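Local coordinates for glycosyl hydrolase family 2, TIM barrel domain protein (Parabacteroides merdae ATCC 43184, PDB 6DXU) that is a gut bacterial beta-glucuronidase of glycoside hydrolase family 2, probably removing terminal glucuronic acid from glucuronide conjugates, at residues G106-D111 with L196-E201; V202-I207 with Q297-E302; T226-P231 with Q265-M270; K236-V241 with T255-L260. One frame throughout, in Å; residues are numbered along the deposited sequence.

Interaction 1 (G106-D111 with L196-E201); sequences GRIVLD and LVYLPE
Val109 and Val197 sit opposite each other as an antiparallel hydrogen-bonded pair in the four-stranded sheet of the sugar binding domain. Strands 107-112 and 194-199 are the two inner strands of this sheet. Val197 N gives the shorter bond of the pair, 2.7 Å to Val109 O, which it meets nearly along the C=O axis. Val109 N returns a bond to Val197 O. Arg107 and Leu199 make the next hydrogen-bonded pair in the ladder, again with two backbone bonds. All four side chains lie on the same face of the sheet.

The methyls of the valines reach neighbouring side chains on this face, Asp111 and Leu199. Val197 CG1 is anti to the backbone N (chi1 -179°), which puts CG2 beside the N, where it packs on Asp111 CB at 3.7 Å. Val109 CG2 meets Leu199 CD1 at 3.8 Å. Arg107 contributes the root of its side chain. Its CB lies 4.1 Å from Leu199 CB, and its CG lies 3.9 Å from Pro200 O. Bends at chi2 and chi3 (-58° and -68°) then lead the guanidinium away from strand 194-199. There Arg107 NE forms a salt bridge with Asp141. Asp111 likewise pairs outside the contact, with Lys30.

The other face carries Ile108, Leu110, Leu196 and Tyr198, whose OH bonds to Asp100 N. Ile108 CG1 approaches the edge of the Tyr198 ring. Ile108 and Leu196 lie side by side and point the same way, with Ile108 CG2 3.5 Å from Leu196 CD1.

Interaction 2 (V202-I207 with Q297-E302); sequences VSFEQI and QTFTTE
Val202 is gripped through its backbone by the side-chain amide of Gln297. Gln297 OE1 accepts Val202 N at 3.0 Å, on a lone pair in the carbonyl plane. Gln297 NE2 gives a straighter bond to Val202 O, 2.8 Å long with an angle of 170° at the hydrogen. Two bonds from one amide fix its rotation. NE2 has a further acceptor in Val292 O. Beyond CG the Gln297 chain is extended (chi2 171°), which carries the amide across to Val202.

Ser203 follows, its CB 4.0 Å from Phe299 CE2. Here strand 203-213 of a three-stranded sheet faces strand 297-305 of a four-stranded one. The two sheets are layers of the immunoglobulin-like beta sandwich found in family 2 enzymes, and the contact lies buried between them.

Phe204 and Phe299 slide past each other in opposite directions. Phe204 CD1 comes to the edge of the Phe299 ring, 4.2 Å from CE2. The same CD1 lies 3.7 Å from Thr301 CG2. Glu205 and Gln206 form a classic beta bulge opposite Ser227. After it, Ile207 turns back to the contact. Its CD1 meets Thr301 CG2 tip to tip at 3.7 Å, while Thr301 OG1 bonds to Pro26 O.

Interaction 3 (T226-P231 with Q265-M270); sequences TSFYNP and QLLAKM. With BCN (bicine), chain M.
Thr226 and Gln265 form the one antiparallel hydrogen-bonded pair of these two segments, which run off in opposite directions from it, with 118° between the segment axes. Thr226 N bonds to Gln265 O at 3.0 Å, and Gln265 N bonds back to Thr226 O. The ladder continues through Leu267 with Val224 and Phe228 with Gly263. Two residues after Gln265 the second strand has a classic beta bulge, Leu267 and Ala268 both facing Val224.

Four side chains meet around the pair. Leu267 CD1 packs on Thr226 CG2 at 3.6 Å. Thr226 CG2 stands between its own N and carbonyl carbon, while OG1 is anti to the N (chi1 -169°) and bonds to Gln206 O in the neighbouring strand. Phe228 presents a ring edge to Gln265, with CE2 3.6 Å from Gln265 CG. The ring and the amide plane are turned 70° apart. A bend at chi2 takes the Gln265 amide off the ring, and its NE2 bonds to Leu260 O. Leu267 CD2 is a looser neighbour of Phe228 CZ, at 4.4 Å. Trading Leu267 for a serine is likely to strip Thr226 CG2 of its apolar partner and leave a gap beside Val239 and Val241.

At the far end of the segment, Met270 packs on bicine, its CB 3.5 Å from bicine C1. A hydrogen bond joins bicine to Lys271 O instead. Near Thr226 the contact combines a single backbone bridge with apolar packing. Its polar side-chain ends bond elsewhere in the domain, so the strands are held here mainly by backbone bonds and methyl and ring contacts.

Interaction 4 (K236-V241 with T255-L260); sequences KADVTV and TLEGIL
The carboxylates of Asp238 and Glu257 lie nearly parallel, their planes 19° apart. Glu257 CG sits over the plane of the Asp238 carboxylate, 4.1 Å from Asp238 CG. Asp238 OD1 turns to Gly258 N and accepts a 2.8 Å bond, met almost end-on.

The two segments belong to the hairpin of strands 237-244 and 250-259. Gly258 and Ile259 both face Ala237, which makes a G1 beta bulge. Gly258 has the positive phi (67°) of this motif. Ala237 exchanges two backbone bonds with Ile259, and Val239 exchanges two with Leu256, so the register shifts by one between them. Without the carboxylate, as with an alanine at Asp238, Gly258 N is likely to lose this acceptor and the bulge to be held less firmly.

Thr240 and Thr255 form a non-hydrogen-bonded pair on the face away from the core. Both OG1 atoms stand beside their backbone N (chi1 -58° in Thr240) and bond to each other at 2.9 Å. On the other face Val239 CG2 packs on Ile259 CG2 at 3.6 Å, and both residues touch Leu267 of the opposite sheet. Lys236 NZ adds a weak bond to Gly258 O.

The hairpin is therefore polar on one side and apolar on the other. Asp238 OD2 and Glu257 OE2 are 4.9 Å apart, and these like charges are likely to repel somewhat on the solvent side of the hairpin.

Interaction 1 is buried in the sugar binding domain and pairs two inner strands by a regular backbone ladder. The other three belong to the next domain, a beta sandwich. Interaction 2 is also buried but joins its two sheets through a side-chain amide that grips a backbone and through apolar side chains. Interaction 3 is buried within one sheet and interaction 4 lies at the edge of the other. Interaction 4 is the most exposed; besides its backbone ladder, its side chains bond to each other and to backbone. Pro200 on Phe299 connects interactions 1 and 2, Phe204 on Phe228 interactions 2 and 3, and Leu267 on Val241 and Ile259 interactions 3 and 4, across the sandwich.

Interaction 1 (G106-D111 with L196-E201)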
# COMPACT_ATOMS: atom_id res chain seq x y z
N GLY D 106 -15.10 -2.78 -33.27
CA GLY D 106 -14.44 -1.52 -33.04
C GLY D 106 -14.19 -1.23 -31.56
O GLY D 106 -14.61 -1.95 -30.66
N ARG D 107 -13.50 -0.11 -31.33
CA ARG D 107 -13.14 0.34 -30.00
C ARG D 107 -13.98 1.55 -29.63
O ARG D 107 -14.38 2.33 -30.49
CB ARG D 107 -11.65 0.73 -29.91
CG ARG D 107 -10.69 -0.28 -30.51
CD ARG D 107 -10.82 -1.65 -29.86
NE ARG D 107 -10.37 -1.66 -28.47
CZ ARG D 107 -10.29 -2.77 -27.73
NH1 ARG D 107 -10.64 -3.94 -28.25
NH2 ARG D 107 -9.88 -2.70 -26.47
N ILE D 108 -14.22 1.69 -28.32
CA ILE D 108 -14.93 2.82 -27.74
C ILE D 108 -13.94 3.57 -26.86
O ILE D 108 -13.47 3.02 -25.85
CB ILE D 108 -16.13 2.36 -26.90
CG1 ILE D 108 -17.01 1.39 -27.67
CG2 ILE D 108 -16.95 3.56 -26.44
CD1 ILE D 108 -17.91 0.55 -26.75
N VAL D 109 -13.64 4.82 -27.21
CA VAL D 109 -12.66 5.59 -26.46
C VAL D 109 -13.31 6.87 -25.97
O VAL D 109 -14.00 7.56 -26.74
CB VAL D 109 -11.41 5.89 -27.32
CG1 VAL D 109 -10.48 6.82 -26.58
CG2 VAL D 109 -10.69 4.60 -27.69
N LEU D 110 -13.09 7.19 -24.70
CA LEU D 110 -13.45 8.49 -24.15
C LEU D 110 -12.24 9.39 -24.26
O LEU D 110 -11.17 9.07 -23.72
CB LEU D 110 -13.88 8.38 -22.69
CG LEU D 110 -15.13 7.56 -22.37
CD1 LEU D 110 -15.27 7.42 -20.83
CD2 LEU D 110 -16.37 8.19 -22.98
N ASP D 111 -12.39 10.51 -24.96
CA ASP D 111 -11.28 11.40 -25.26
C ASP D 111 -11.55 12.73 -24.57
O ASP D 111 -12.46 13.46 -24.95
CB ASP D 111 -11.14 11.57 -26.78
CG ASP D 111 -10.07 12.57 -27.17
OD1 ASP D 111 -9.11 12.76 -26.40
OD2 ASP D 111 -10.19 13.15 -28.27
N LEU D 196 -16.83 11.06 -27.32
CA LEU D 196 -16.94 9.63 -27.53
C LEU D 196 -16.34 9.36 -28.90
O LEU D 196 -16.82 9.89 -29.91
CB LEU D 196 -18.40 9.18 -27.47
CG LEU D 196 -18.61 7.68 -27.70
CD1 LEU D 196 -17.99 6.91 -26.57
CD2 LEU D 196 -20.11 7.37 -27.80
N VAL D 197 -15.31 8.52 -28.95
CA VAL D 197 -14.58 8.27 -30.19
C VAL D 197 -14.74 6.81 -30.53
O VAL D 197 -14.27 5.94 -29.79
CB VAL D 197 -13.10 8.64 -30.06
CG1 VAL D 197 -12.38 8.38 -31.39
CG2 VAL D 197 -12.95 10.10 -29.64
N TYR D 198 -15.41 6.53 -31.64
CA TYR D 198 -15.47 5.17 -32.16
C TYR D 198 -14.29 4.96 -33.11
O TYR D 198 -14.05 5.78 -34.00
CB TYR D 198 -16.78 4.94 -32.91
CG TYR D 198 -18.04 4.97 -32.07
CD1 TYR D 198 -19.03 5.93 -32.30
CD2 TYR D 198 -18.26 4.02 -31.06
CE1 TYR D 198 -20.20 5.94 -31.55
CE2 TYR D 198 -19.43 4.03 -30.31
CZ TYR D 198 -20.39 5.00 -30.56
OH TYR D 198 -21.56 5.01 -29.83
N LEU D 199 -13.60 3.84 -32.93
CA LEU D 199 -12.46 3.49 -33.76
C LEU D 199 -12.66 2.11 -34.36
O LEU D 199 -13.30 1.26 -33.74
CB LEU D 199 -11.15 3.49 -32.95
CG LEU D 199 -10.76 4.84 -32.34
CD1 LEU D 199 -9.61 4.61 -31.36
CD2 LEU D 199 -10.35 5.83 -33.45
N PRO D 200 -12.09 1.85 -35.54
CA PRO D 200 -12.03 0.47 -36.05
C PRO D 200 -10.95 -0.31 -35.30
O PRO D 200 -10.34 0.23 -34.38
CB PRO D 200 -11.68 0.66 -37.53
CG PRO D 200 -10.83 1.90 -37.53
CD PRO D 200 -11.40 2.80 -36.44
N GLU D 201 -10.70 -1.55 -35.72
CA GLU D 201 -9.70 -2.38 -35.05
C GLU D 201 -8.33 -1.71 -35.03
O GLU D 201 -7.63 -1.74 -34.01
CB GLU D 201 -9.60 -3.74 -35.74
CG GLU D 201 -10.73 -4.68 -35.39
CD GLU D 201 -10.68 -5.97 -36.20
OE1 GLU D 201 -10.97 -7.03 -35.62
OE2 GLU D 201 -10.31 -5.92 -37.40

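Interaction 2 (V202-I207 with Q297-E302)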
# COMPACT_ATOMS: atom_id res chain seq x y z
N VAL D 202 -7.91 -1.13 -36.15
CA VAL D 202 -6.58 -0.55 -36.27
C VAL D 202 -6.73 0.93 -36.51
O VAL D 202 -7.40 1.34 -37.46
CB VAL D 202 -5.77 -1.19 -37.41
CG1 VAL D 202 -4.37 -0.59 -37.45
CG2 VAL D 202 -5.71 -2.70 -37.24
N SER D 203 -6.10 1.74 -35.66
CA SER D 203 -6.15 3.18 -35.81
C SER D 203 -4.79 3.76 -35.45
O SER D 203 -3.82 3.03 -35.20
CB SER D 203 -7.27 3.79 -34.96
OG SER D 203 -7.11 3.46 -33.59
N PHE D 204 -4.71 5.08 -35.43
CA PHE D 204 -3.48 5.80 -35.12
C PHE D 204 -3.57 6.35 -33.70
O PHE D 204 -4.50 7.10 -33.38
CB PHE D 204 -3.24 6.93 -36.12
CG PHE D 204 -3.15 6.46 -37.56
CD1 PHE D 204 -4.18 6.70 -38.45
CD2 PHE D 204 -2.02 5.79 -38.01
CE1 PHE D 204 -4.10 6.27 -39.77
CE2 PHE D 204 -1.93 5.36 -39.32
CZ PHE D 204 -2.98 5.60 -40.21
N GLU D 205 -2.61 5.97 -32.86
CA GLU D 205 -2.51 6.51 -31.51
C GLU D 205 -1.82 7.87 -31.50
O GLU D 205 -2.21 8.76 -30.73
CB GLU D 205 -1.74 5.53 -30.62
CG GLU D 205 -1.55 6.01 -29.19
CD GLU D 205 -0.99 4.92 -28.28
OE1 GLU D 205 -0.42 3.94 -28.80
OE2 GLU D 205 -1.10 5.08 -27.05
N GLN D 206 -0.80 8.05 -32.33
CA GLN D 206 -0.07 9.30 -32.45
C GLN D 206 0.28 9.50 -33.92
O GLN D 206 0.62 8.53 -34.61
CB GLN D 206 1.26 9.29 -31.67
CG GLN D 206 1.24 9.02 -30.17
CD GLN D 206 0.78 10.20 -29.36
OE1 GLN D 206 0.70 11.32 -29.88
NE2 GLN D 206 0.52 9.98 -28.07
N ILE D 207 0.19 10.74 -34.40
CA ILE D 207 0.71 11.12 -35.72
C ILE D 207 1.63 12.31 -35.51
O ILE D 207 1.17 13.38 -35.09
CB ILE D 207 -0.41 11.48 -36.71
CG1 ILE D 207 -1.33 10.28 -36.93
CG2 ILE D 207 0.21 11.94 -38.06
CD1 ILE D 207 -2.61 10.63 -37.66
N GLN D 297 -11.79 -2.90 -42.83
CA GLN D 297 -11.85 -1.50 -42.46
C GLN D 297 -11.13 -0.65 -43.49
O GLN D 297 -10.21 -1.10 -44.17
CB GLN D 297 -11.23 -1.25 -41.08
CG GLN D 297 -9.71 -1.28 -41.12
CD GLN D 297 -9.08 -0.82 -39.83
OE1 GLN D 297 -9.22 -1.48 -38.79
NE2 GLN D 297 -8.38 0.31 -39.89
N THR D 298 -11.60 0.59 -43.61
CA THR D 298 -10.87 1.66 -44.28
C THR D 298 -11.03 2.87 -43.37
O THR D 298 -12.14 3.40 -43.23
CB THR D 298 -11.41 1.94 -45.68
OG1 THR D 298 -11.35 0.74 -46.46
CG2 THR D 298 -10.56 3.00 -46.37
N PHE D 299 -9.93 3.31 -42.76
CA PHE D 299 -9.98 4.35 -41.74
C PHE D 299 -9.06 5.48 -42.16
O PHE D 299 -7.86 5.27 -42.34
CB PHE D 299 -9.55 3.80 -40.38
CG PHE D 299 -9.53 4.83 -39.29
CD1 PHE D 299 -10.70 5.25 -38.69
CD2 PHE D 299 -8.33 5.41 -38.88
CE1 PHE D 299 -10.69 6.20 -37.69
CE2 PHE D 299 -8.31 6.36 -37.89
CZ PHE D 299 -9.49 6.75 -37.29
N THR D 300 -9.62 6.68 -42.29
CA THR D 300 -8.88 7.84 -42.75
C THR D 300 -8.93 8.94 -41.70
O THR D 300 -9.98 9.22 -41.12
CB THR D 300 -9.45 8.40 -44.06
OG1 THR D 300 -9.32 7.41 -45.08
CG2 THR D 300 -8.68 9.64 -44.47
N THR D 301 -7.78 9.56 -41.46
CA THR D 301 -7.74 10.75 -40.63
C THR D 301 -6.74 11.72 -41.25
O THR D 301 -5.94 11.34 -42.10
CB THR D 301 -7.39 10.41 -39.17
OG1 THR D 301 -7.52 11.58 -38.36
CG2 THR D 301 -5.97 9.84 -39.05
N GLU D 302 -6.79 12.97 -40.83
CA GLU D 302 -5.87 13.93 -41.40
C GLU D 302 -5.29 14.80 -40.30
O GLU D 302 -5.84 14.92 -39.20
CB GLU D 302 -6.51 14.80 -42.49
CG GLU D 302 -7.71 15.59 -42.06
CD GLU D 302 -8.23 16.47 -43.19
OE1 GLU D 302 -8.67 15.92 -44.23
OE2 GLU D 302 -8.18 17.71 -43.06

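Interaction 3 (T226-P231 with Q265-M270)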
# COMPACT_ATOMS: atom_id res chain seq x y z
N THR D 226 4.25 7.62 -36.98
CA THR D 226 2.99 7.28 -36.35
C THR D 226 3.20 6.15 -35.35
O THR D 226 4.17 5.40 -35.43
CB THR D 226 1.93 6.89 -37.39
OG1 THR D 226 0.65 6.81 -36.75
CG2 THR D 226 2.26 5.56 -38.02
N SER D 227 2.29 6.09 -34.38
CA SER D 227 2.15 4.96 -33.47
C SER D 227 0.78 4.36 -33.68
O SER D 227 -0.22 5.09 -33.66
CB SER D 227 2.31 5.40 -32.01
OG SER D 227 3.61 5.92 -31.76
N PHE D 228 0.72 3.06 -33.91
CA PHE D 228 -0.56 2.40 -34.16
C PHE D 228 -1.24 1.99 -32.86
O PHE D 228 -0.58 1.63 -31.88
CB PHE D 228 -0.38 1.16 -35.03
CG PHE D 228 -0.11 1.49 -36.47
CD1 PHE D 228 -1.17 1.69 -37.35
CD2 PHE D 228 1.19 1.62 -36.93
CE1 PHE D 228 -0.92 2.01 -38.67
CE2 PHE D 228 1.44 1.93 -38.25
CZ PHE D 228 0.38 2.13 -39.12
N TYR D 229 -2.57 2.03 -32.87
CA TYR D 229 -3.38 1.44 -31.82
C TYR D 229 -4.01 0.19 -32.41
O TYR D 229 -4.79 0.28 -33.36
CB TYR D 229 -4.43 2.43 -31.31
CG TYR D 229 -5.13 1.93 -30.07
CD1 TYR D 229 -4.39 1.51 -28.96
CD2 TYR D 229 -6.51 1.86 -30.00
CE1 TYR D 229 -5.02 1.03 -27.81
CE2 TYR D 229 -7.15 1.40 -28.85
CZ TYR D 229 -6.40 0.99 -27.76
OH TYR D 229 -7.04 0.52 -26.63
N ASN D 230 -3.62 -0.97 -31.89
CA ASN D 230 -3.94 -2.24 -32.53
C ASN D 230 -4.17 -3.30 -31.45
O ASN D 230 -3.42 -4.29 -31.36
CB ASN D 230 -2.80 -2.63 -33.48
CG ASN D 230 -3.07 -3.91 -34.25
OD1 ASN D 230 -4.16 -4.48 -34.20
ND2 ASN D 230 -2.05 -4.37 -34.97
N PRO D 231 -5.21 -3.14 -30.62
CA PRO D 231 -5.43 -4.10 -29.52
C PRO D 231 -5.80 -5.50 -29.99
O PRO D 231 -5.63 -6.44 -29.20
CB PRO D 231 -6.58 -3.45 -28.71
CG PRO D 231 -7.27 -2.54 -29.68
CD PRO D 231 -6.21 -2.05 -30.63
N GLN D 265 5.90 3.35 -36.46
CA GLN D 265 6.33 3.15 -37.85
C GLN D 265 6.62 4.50 -38.47
O GLN D 265 5.84 5.45 -38.31
CB GLN D 265 5.28 2.41 -38.69
CG GLN D 265 4.96 0.98 -38.23
CD GLN D 265 6.07 -0.02 -38.54
OE1 GLN D 265 7.16 0.35 -39.00
NE2 GLN D 265 5.82 -1.29 -38.25
N LEU D 266 7.75 4.59 -39.18
CA LEU D 266 8.01 5.73 -40.06
C LEU D 266 7.33 5.45 -41.39
O LEU D 266 7.64 4.46 -42.06
CB LEU D 266 9.51 5.94 -40.23
CG LEU D 266 9.98 6.96 -41.27
CD1 LEU D 266 9.50 8.37 -40.96
CD2 LEU D 266 11.49 6.92 -41.36
N LEU D 267 6.37 6.29 -41.77
CA LEU D 267 5.54 6.02 -42.93
C LEU D 267 6.06 6.68 -44.19
O LEU D 267 5.88 6.12 -45.28
CB LEU D 267 4.10 6.50 -42.70
CG LEU D 267 3.35 5.88 -41.51
CD1 LEU D 267 1.95 6.43 -41.46
CD2 LEU D 267 3.30 4.36 -41.62
N ALA D 268 6.70 7.84 -44.08
CA ALA D 268 7.10 8.56 -45.27
C ALA D 268 8.16 9.58 -44.91
O ALA D 268 8.17 10.13 -43.80
CB ALA D 268 5.91 9.23 -45.96
N LYS D 269 9.06 9.82 -45.86
CA LYS D 269 10.01 10.91 -45.77
C LYS D 269 10.01 11.55 -47.14
O LYS D 269 10.19 10.85 -48.14
CB LYS D 269 11.41 10.43 -45.39
CG LYS D 269 12.47 11.52 -45.38
N MET D 270 9.79 12.86 -47.19
CA MET D 270 9.62 13.48 -48.49
C MET D 270 10.19 14.89 -48.48
O MET D 270 10.29 15.54 -47.43
CB MET D 270 8.16 13.55 -48.91
CG MET D 270 7.40 14.57 -48.16
SD MET D 270 5.69 14.30 -48.50
CE MET D 270 5.25 15.82 -49.33
N1 BCN M . 7.72 15.04 -53.37
C1 BCN M . 8.41 14.37 -52.29
C2 BCN M . 9.50 13.39 -52.73
O21 BCN M . 9.59 13.03 -53.93
O22 BCN M . 10.31 12.94 -51.86
C3 BCN M . 7.01 16.18 -52.78
C4 BCN M . 6.56 17.19 -53.85
O4 BCN M . 7.66 17.95 -54.28
C5 BCN M . 6.70 14.12 -53.86
C6 BCN M . 6.71 14.02 -55.38
O6 BCN M . 5.53 13.38 -55.78

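Interaction 4 (K236-V241 with T255-L260)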
# COMPACT_ATOMS: atom_id res chain seq x y z
N LYS D 236 -1.20 -7.29 -40.52
CA LYS D 236 -0.85 -6.56 -41.73
C LYS D 236 -1.94 -5.55 -42.07
O LYS D 236 -3.12 -5.77 -41.80
CB LYS D 236 -0.64 -7.51 -42.91
CG LYS D 236 0.59 -8.38 -42.76
CD LYS D 236 0.93 -9.11 -44.03
CE LYS D 236 2.27 -9.81 -43.90
NZ LYS D 236 3.37 -8.85 -44.20
N ALA D 237 -1.52 -4.44 -42.67
CA ALA D 237 -2.45 -3.46 -43.17
C ALA D 237 -1.82 -2.75 -44.35
O ALA D 237 -0.60 -2.80 -44.54
CB ALA D 237 -2.85 -2.44 -42.10
N ASP D 238 -2.66 -2.11 -45.15
CA ASP D 238 -2.19 -1.23 -46.21
C ASP D 238 -2.38 0.21 -45.74
O ASP D 238 -3.50 0.61 -45.41
CB ASP D 238 -2.94 -1.49 -47.51
CG ASP D 238 -2.55 -2.82 -48.16
OD1 ASP D 238 -1.60 -3.47 -47.67
OD2 ASP D 238 -3.21 -3.21 -49.15
N VAL D 239 -1.30 0.98 -45.72
CA VAL D 239 -1.33 2.34 -45.21
C VAL D 239 -0.98 3.29 -46.34
O VAL D 239 0.07 3.14 -46.98
CB VAL D 239 -0.37 2.53 -44.02
CG1 VAL D 239 -0.36 3.98 -43.57
CG2 VAL D 239 -0.81 1.62 -42.87
N THR D 240 -1.86 4.26 -46.60
CA THR D 240 -1.62 5.30 -47.60
C THR D 240 -1.32 6.62 -46.91
O THR D 240 -2.00 7.00 -45.95
CB THR D 240 -2.83 5.46 -48.52
OG1 THR D 240 -3.11 4.21 -49.16
CG2 THR D 240 -2.57 6.55 -49.59
N VAL D 241 -0.25 7.29 -47.35
CA VAL D 241 0.12 8.62 -46.89
C VAL D 241 -0.03 9.56 -48.08
O VAL D 241 0.59 9.33 -49.12
CB VAL D 241 1.55 8.65 -46.35
CG1 VAL D 241 1.90 10.04 -45.83
CG2 VAL D 241 1.76 7.59 -45.27
N THR D 255 1.51 4.39 -50.97
CA THR D 255 0.86 3.33 -50.22
C THR D 255 1.90 2.29 -49.81
O THR D 255 2.64 1.77 -50.65
CB THR D 255 -0.24 2.68 -51.06
OG1 THR D 255 -1.26 3.66 -51.31
CG2 THR D 255 -0.85 1.52 -50.31
N LEU D 256 1.94 1.98 -48.52
CA LEU D 256 2.81 0.93 -47.99
C LEU D 256 1.94 -0.31 -47.82
O LEU D 256 1.02 -0.32 -46.99
CB LEU D 256 3.45 1.35 -46.67
CG LEU D 256 4.35 2.59 -46.65
CD1 LEU D 256 3.57 3.85 -46.41
CD2 LEU D 256 5.42 2.42 -45.59
N GLU D 257 2.22 -1.34 -48.61
CA GLU D 257 1.38 -2.54 -48.63
C GLU D 257 1.91 -3.57 -47.64
O GLU D 257 3.11 -3.85 -47.62
CB GLU D 257 1.32 -3.14 -50.04
CG GLU D 257 0.40 -2.39 -50.99
CD GLU D 257 0.33 -3.03 -52.38
OE1 GLU D 257 1.09 -3.99 -52.64
OE2 GLU D 257 -0.48 -2.58 -53.21
N GLY D 258 1.02 -4.13 -46.84
CA GLY D 258 1.40 -5.19 -45.93
C GLY D 258 2.34 -4.75 -44.83
O GLY D 258 3.22 -5.53 -44.42
N ILE D 259 2.19 -3.52 -44.35
CA ILE D 259 3.00 -3.05 -43.24
C ILE D 259 2.47 -3.67 -41.94
O ILE D 259 1.31 -4.07 -41.85
CB ILE D 259 2.98 -1.51 -43.19
CG1 ILE D 259 4.04 -0.96 -42.24
CG2 ILE D 259 1.62 -1.01 -42.79
CD1 ILE D 259 3.97 0.55 -42.11
N LEU D 260 3.35 -3.77 -40.93
CA LEU D 260 2.93 -4.22 -39.61
C LEU D 260 2.34 -3.03 -38.85
O LEU D 260 3.08 -2.12 -38.46
CB LEU D 260 4.10 -4.83 -38.84
CG LEU D 260 3.95 -5.07 -37.33
CD1 LEU D 260 2.83 -6.04 -37.06
CD2 LEU D 260 5.27 -5.59 -36.78